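Long-range contact in heat-inducible transcription repressor HrcA (Thermotoga maritima, PDB 1STZ), which probably represses class I heat shock operons such as grpE-dnaK-dnaJ and groELS by binding DNA, preventing their heat-shock induction: residues Lys14-Ile26 with Thr54-Ile68. Residues are numbered along the deposited sequence; the frame is centred on the assembly and turned at random.
Sequences KLNDRQRKVLYCI and TIRNDMKKLEYLGYI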
loop_
_atom_site.group_PDB
_atom_site.type_symbol
_atom_site.label_atom_id
_atom_site.label_comp_id
_atom_site.label_asym_id
_atom_site.label_seq_id
_atom_site.Cartn_x
_atom_site.Cartn_y
_atom_site.Cartn_z
ATOM N N LYS A 14 18.323 -43.413 -4.063
ATOM C CA LYS A 14 17.562 -42.207 -3.630
ATOM C C LYS A 14 18.303 -41.535 -2.485
ATOM O O LYS A 14 19.321 -42.039 -2.026
ATOM C CB LYS A 14 16.138 -42.586 -3.221
ATOM C CG LYS A 14 15.283 -43.028 -4.406
ATOM C CD LYS A 14 13.846 -43.369 -4.001
ATOM C CE LYS A 14 13.057 -42.129 -3.556
ATOM N NZ LYS A 14 13.186 -40.978 -4.501
ATOM N N LEU A 15 17.813 -40.375 -2.061
ATOM C CA LEU A 15 18.480 -39.600 -1.027
ATOM C C LEU A 15 17.945 -39.971 0.353
ATOM O O LEU A 15 16.809 -40.410 0.484
ATOM C CB LEU A 15 18.290 -38.102 -1.276
ATOM C CG LEU A 15 18.883 -37.503 -2.556
ATOM C CD1 LEU A 15 18.462 -36.051 -2.701
ATOM C CD2 LEU A 15 20.391 -37.600 -2.555
ATOM N N ASN A 16 18.795 -39.795 1.363
ATOM C CA ASN A 16 18.418 -39.865 2.781
ATOM C C ASN A 16 17.468 -38.744 3.124
ATOM O O ASN A 16 17.287 -37.818 2.344
ATOM C CB ASN A 16 19.650 -39.648 3.673
ATOM C CG ASN A 16 20.302 -40.914 4.080
ATOM O OD1 ASN A 16 19.716 -41.707 4.797
ATOM N ND2 ASN A 16 21.540 -41.110 3.657
ATOM N N ASP A 17 16.902 -38.808 4.320
ATOM C CA ASP A 17 16.231 -37.652 4.891
ATOM C C ASP A 17 17.252 -36.551 5.149
ATOM O O ASP A 17 17.011 -35.393 4.821
ATOM C CB ASP A 17 15.505 -38.020 6.191
ATOM C CG ASP A 17 14.013 -37.779 6.112
ATOM O OD1 ASP A 17 13.459 -37.812 4.990
ATOM O OD2 ASP A 17 13.312 -37.551 7.123
ATOM N N ARG A 18 18.394 -36.919 5.727
ATOM C CA ARG A 18 19.461 -35.963 6.019
ATOM C C ARG A 18 20.024 -35.321 4.756
ATOM O O ARG A 18 20.238 -34.113 4.713
ATOM C CB ARG A 18 20.593 -36.640 6.784
ATOM C CG ARG A 18 21.752 -35.714 7.150
ATOM C CD ARG A 18 22.979 -36.450 7.666
ATOM N NE ARG A 18 23.438 -37.443 6.699
ATOM C CZ ARG A 18 23.564 -38.744 6.938
ATOM N NH1 ARG A 18 23.275 -39.274 8.126
ATOM N NH2 ARG A 18 23.986 -39.529 5.955
ATOM N N GLN A 19 20.268 -36.138 3.740
ATOM C CA GLN A 19 20.806 -35.660 2.472
ATOM C C GLN A 19 19.831 -34.694 1.775
ATOM O O GLN A 19 20.252 -33.748 1.111
ATOM C CB GLN A 19 21.164 -36.852 1.570
ATOM C CG GLN A 19 22.372 -37.649 2.095
ATOM C CD GLN A 19 22.488 -39.060 1.543
ATOM O OE1 GLN A 19 21.582 -39.570 0.886
ATOM N NE2 GLN A 19 23.615 -39.697 1.818
ATOM N N ARG A 20 18.537 -34.950 1.937
ATOM C CA ARG A 20 17.499 -34.055 1.434
ATOM C C ARG A 20 17.604 -32.700 2.135
ATOM O O ARG A 20 17.549 -31.668 1.495
ATOM C CB ARG A 20 16.105 -34.660 1.650
ATOM C CG ARG A 20 15.651 -35.641 0.564
ATOM C CD ARG A 20 14.212 -36.132 0.731
ATOM N NE ARG A 20 14.093 -37.561 0.400
ATOM C CZ ARG A 20 14.072 -38.056 -0.845
ATOM N NH1 ARG A 20 14.138 -37.248 -1.902
ATOM N NH2 ARG A 20 13.976 -39.369 -1.037
ATOM N N LYS A 21 17.772 -32.714 3.453
ATOM C CA LYS A 21 17.912 -31.489 4.222
ATOM C C LYS A 21 19.198 -30.768 3.852
ATOM O O LYS A 21 19.195 -29.558 3.719
ATOM C CB LYS A 21 17.865 -31.778 5.717
ATOM C CG LYS A 21 16.536 -32.395 6.174
ATOM C CD LYS A 21 15.851 -31.583 7.279
ATOM C CE LYS A 21 16.382 -31.912 8.677
ATOM N NZ LYS A 21 15.402 -31.578 9.763
ATOM N N VAL A 22 20.281 -31.506 3.637
ATOM C CA VAL A 22 21.547 -30.896 3.235
ATOM C C VAL A 22 21.409 -30.187 1.873
ATOM O O VAL A 22 21.932 -29.091 1.675
ATOM C CB VAL A 22 22.688 -31.941 3.163
ATOM C CG1 VAL A 22 23.948 -31.321 2.581
ATOM C CG2 VAL A 22 22.980 -32.524 4.545
ATOM N N LEU A 23 20.697 -30.807 0.943
ATOM C CA LEU A 23 20.510 -30.224 -0.377
ATOM C C LEU A 23 19.662 -28.966 -0.253
ATOM O O LEU A 23 19.932 -27.952 -0.883
ATOM C CB LEU A 23 19.818 -31.224 -1.300
ATOM C CG LEU A 23 20.050 -31.131 -2.810
ATOM C CD1 LEU A 23 18.841 -31.633 -3.590
ATOM C CD2 LEU A 23 20.498 -29.787 -3.311
ATOM N N TYR A 24 18.634 -29.055 0.579
ATOM C CA TYR A 24 17.739 -27.941 0.825
ATOM C C TYR A 24 18.502 -26.739 1.393
ATOM O O TYR A 24 18.324 -25.612 0.933
ATOM C CB TYR A 24 16.646 -28.396 1.787
ATOM C CG TYR A 24 15.596 -27.374 2.036
ATOM C CD1 TYR A 24 15.569 -26.657 3.215
ATOM C CD2 TYR A 24 14.621 -27.123 1.085
ATOM C CE1 TYR A 24 14.594 -25.726 3.453
ATOM C CE2 TYR A 24 13.645 -26.192 1.309
ATOM C CZ TYR A 24 13.640 -25.496 2.492
ATOM O OH TYR A 24 12.677 -24.564 2.695
ATOM N N CYS A 25 19.381 -26.980 2.364
ATOM C CA CYS A 25 20.121 -25.881 2.990
ATOM C C CYS A 25 21.089 -25.217 2.015
ATOM O O CYS A 25 21.186 -23.996 1.995
ATOM C CB CYS A 25 20.861 -26.341 4.245
ATOM S SG CYS A 25 19.753 -26.454 5.662
ATOM N N ILE A 26 21.788 -26.023 1.218
ATOM C CA ILE A 26 22.725 -25.519 0.221
ATOM C C ILE A 26 22.025 -24.545 -0.729
ATOM O O ILE A 26 22.496 -23.434 -0.933
ATOM C CB ILE A 26 23.359 -26.700 -0.577
ATOM C CG1 ILE A 26 24.394 -27.427 0.286
ATOM C CG2 ILE A 26 24.009 -26.224 -1.880
ATOM C CD1 ILE A 26 24.677 -28.847 -0.143
ATOM N N THR A 54 30.631 -36.184 7.433
ATOM C CA THR A 54 29.374 -36.773 6.976
ATOM C C THR A 54 28.690 -35.886 5.954
ATOM O O THR A 54 28.087 -36.390 5.010
ATOM C CB THR A 54 28.422 -37.013 8.174
ATOM O OG1 THR A 54 29.016 -37.943 9.092
ATOM C CG2 THR A 54 27.126 -37.695 7.734
ATOM N N ILE A 55 28.791 -34.572 6.146
ATOM C CA ILE A 55 28.166 -33.604 5.243
ATOM C C ILE A 55 28.868 -33.589 3.890
ATOM O O ILE A 55 28.219 -33.462 2.860
ATOM C CB ILE A 55 28.182 -32.173 5.853
ATOM C CG1 ILE A 55 27.420 -32.120 7.187
ATOM C CG2 ILE A 55 27.608 -31.158 4.874
ATOM C CD1 ILE A 55 25.933 -32.351 7.097
ATOM N N ARG A 56 30.191 -33.702 3.900
ATOM C CA ARG A 56 30.970 -33.762 2.666
ATOM C C ARG A 56 30.642 -35.020 1.865
ATOM O O ARG A 56 30.590 -34.976 0.637
ATOM C CB ARG A 56 32.468 -33.738 2.964
ATOM C CG ARG A 56 33.004 -32.399 3.447
ATOM C CD ARG A 56 34.504 -32.436 3.768
ATOM N NE ARG A 56 35.250 -32.959 2.621
ATOM C CZ ARG A 56 36.179 -33.916 2.650
ATOM N NH1 ARG A 56 36.557 -34.493 3.788
ATOM N NH2 ARG A 56 36.751 -34.293 1.510
ATOM N N ASN A 57 30.441 -36.134 2.571
ATOM C CA ASN A 57 30.053 -37.402 1.948
ATOM C C ASN A 57 28.672 -37.320 1.311
ATOM O O ASN A 57 28.418 -37.942 0.288
ATOM C CB ASN A 57 30.051 -38.538 2.975
ATOM C CG ASN A 57 31.423 -39.129 3.194
ATOM O OD1 ASN A 57 31.979 -39.044 4.292
ATOM N ND2 ASN A 57 31.976 -39.744 2.156
ATOM N N ASP A 58 27.780 -36.570 1.949
ATOM C CA ASP A 58 26.446 -36.328 1.414
ATOM C C ASP A 58 26.542 -35.441 0.187
ATOM O O ASP A 58 25.810 -35.634 -0.775
ATOM C CB ASP A 58 25.557 -35.649 2.456
ATOM C CG ASP A 58 25.313 -36.511 3.664
ATOM O OD1 ASP A 58 25.512 -37.742 3.576
ATOM O OD2 ASP A 58 24.931 -36.039 4.757
ATOM N N MET A 59 27.457 -34.474 0.236
ATOM C CA MET A 59 27.691 -33.554 -0.869
ATOM C C MET A 59 28.339 -34.246 -2.071
ATOM O O MET A 59 28.153 -33.810 -3.209
ATOM C CB MET A 59 28.541 -32.368 -0.403
ATOM C CG MET A 59 27.721 -31.351 0.409
ATOM S SD MET A 59 28.675 -30.113 1.276
ATOM C CE MET A 59 28.939 -28.981 -0.030
ATOM N N LYS A 60 29.078 -35.324 -1.818
ATOM C CA LYS A 60 29.646 -36.146 -2.887
ATOM C C LYS A 60 28.514 -36.912 -3.576
ATOM O O LYS A 60 28.449 -36.976 -4.806
ATOM C CB LYS A 60 30.694 -37.122 -2.332
ATOM C CG LYS A 60 32.123 -36.914 -2.864
ATOM C CD LYS A 60 32.835 -35.741 -2.174
ATOM C CE LYS A 60 32.557 -34.400 -2.864
ATOM N NZ LYS A 60 31.583 -33.546 -2.093
ATOM N N LYS A 61 27.619 -37.484 -2.771
ATOM C CA LYS A 61 26.442 -38.165 -3.297
ATOM C C LYS A 61 25.527 -37.214 -4.084
ATOM O O LYS A 61 24.981 -37.582 -5.115
ATOM C CB LYS A 61 25.668 -38.835 -2.161
ATOM C CG LYS A 61 24.473 -39.664 -2.621
ATOM C CD LYS A 61 23.917 -40.513 -1.476
ATOM C CE LYS A 61 23.017 -41.637 -1.974
ATOM N NZ LYS A 61 22.488 -42.464 -0.846
ATOM N N LEU A 62 25.372 -35.987 -3.602
ATOM C CA LEU A 62 24.499 -35.008 -4.255
ATOM C C LEU A 62 25.045 -34.624 -5.627
ATOM O O LEU A 62 24.289 -34.456 -6.595
ATOM C CB LEU A 62 24.360 -33.766 -3.381
ATOM C CG LEU A 62 23.485 -33.929 -2.133
ATOM C CD1 LEU A 62 23.558 -32.671 -1.273
ATOM C CD2 LEU A 62 22.044 -34.248 -2.505
ATOM N N GLU A 63 26.360 -34.471 -5.688
ATOM C CA GLU A 63 27.062 -34.190 -6.927
ATOM C C GLU A 63 27.048 -35.390 -7.891
ATOM O O GLU A 63 26.910 -35.219 -9.098
ATOM C CB GLU A 63 28.504 -33.800 -6.614
ATOM C CG GLU A 63 29.350 -33.619 -7.852
ATOM C CD GLU A 63 30.612 -32.838 -7.585
ATOM O OE1 GLU A 63 31.221 -32.380 -8.571
ATOM O OE2 GLU A 63 31.001 -32.690 -6.401
ATOM N N TYR A 64 27.185 -36.597 -7.355
ATOM C CA TYR A 64 27.112 -37.803 -8.162
ATOM C C TYR A 64 25.734 -37.943 -8.831
ATOM O O TYR A 64 25.641 -38.423 -9.962
ATOM C CB TYR A 64 27.446 -39.036 -7.293
ATOM C CG TYR A 64 27.406 -40.345 -8.032
ATOM C CD1 TYR A 64 28.549 -40.871 -8.626
ATOM C CD2 TYR A 64 26.219 -41.063 -8.142
ATOM C CE1 TYR A 64 28.505 -42.087 -9.308
ATOM C CE2 TYR A 64 26.164 -42.285 -8.822
ATOM C CZ TYR A 64 27.304 -42.778 -9.410
ATOM O OH TYR A 64 27.250 -43.973 -10.083
ATOM N N LEU A 65 24.676 -37.509 -8.141
ATOM C CA LEU A 65 23.312 -37.601 -8.662
ATOM C C LEU A 65 22.892 -36.363 -9.452
ATOM O O LEU A 65 21.782 -36.310 -9.978
ATOM C CB LEU A 65 22.325 -37.846 -7.525
ATOM C CG LEU A 65 22.523 -39.161 -6.768
ATOM C CD1 LEU A 65 21.513 -39.243 -5.632
ATOM C CD2 LEU A 65 22.402 -40.358 -7.692
ATOM N N GLY A 66 23.780 -35.377 -9.535
ATOM C CA GLY A 66 23.608 -34.232 -10.421
ATOM C C GLY A 66 22.852 -33.050 -9.846
ATOM O O GLY A 66 22.398 -32.202 -10.606
ATOM N N TYR A 67 22.715 -32.996 -8.523
ATOM C CA TYR A 67 21.978 -31.933 -7.834
ATOM C C TYR A 67 22.800 -30.665 -7.634
ATOM O O TYR A 67 22.233 -29.575 -7.494
ATOM C CB TYR A 67 21.476 -32.426 -6.468
ATOM C CG TYR A 67 20.325 -33.404 -6.569
ATOM C CD1 TYR A 67 20.483 -34.748 -6.250
ATOM C CD2 TYR A 67 19.081 -32.981 -7.013
ATOM C CE1 TYR A 67 19.419 -35.634 -6.356
ATOM C CE2 TYR A 67 18.015 -33.861 -7.121
ATOM C CZ TYR A 67 18.187 -35.171 -6.793
ATOM O OH TYR A 67 17.120 -36.018 -6.918
ATOM N N ILE A 68 24.127 -30.819 -7.611
ATOM C CA ILE A 68 25.061 -29.720 -7.373
ATOM C C ILE A 68 26.353 -29.913 -8.164
ATOM O O ILE A 68 26.686 -31.027 -8.557
ATOM C CB ILE A 68 25.395 -29.616 -5.879
ATOM C CG1 ILE A 68 26.073 -30.896 -5.367
ATOM C CG2 ILE A 68 24.145 -29.313 -5.062
ATOM C CD1 ILE A 68 26.574 -30.791 -3.914
#
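The contact belongs to an N-terminal winged-helix fold, consistent with a DNA-binding domain: helices 17-26 and 54-64 cross at -81°, their axes 9.9 Å apart, and interlock knobs-into-holes. Val-22 is the knob in a hole lined by Ile-55, Asp-58, Met-59 and Leu-62, while Leu-62 fills the hole between Gln-19, Val-22, Leu-23 and Ile-26. Leu-15 CD2 extends this apolar seam to Leu-62 CD2 and Leu-65 CD1, each at 3.7 Å. At its polar margin, Arg-18 NE meets Asp-58 OD2 (2.8 Å) on the syn side in a salt bridge whose guanidinium and carboxylate planes are nearly parallel (1°) but slightly offset, the bond tilting out of both; Thr-54 CG2 packs over one guanidinium face. With CG anti to its carbonyl carbon (chi1 -69°), Gln-19 reaches across so that NE2 meets Asp-58 OD1 at 3.2 Å from above the carboxylate plane, while OE1 accepts a nearly straight bond from Asn-16 N (2.8 Å). A leucine in place of Gln-19 would probably leave Asp-58 OD1 without this amide donor and Asn-16 N without its acceptor. Beyond the Schellman motif at Gly-66, Leu-23 CD1 makes an off-centre CH-pi contact with Tyr-67, which leads into strand 68-69, paired with 78-79; Ile-55 packs on helix 39-45, Leu-23 on Phe-86 of helix 81-94.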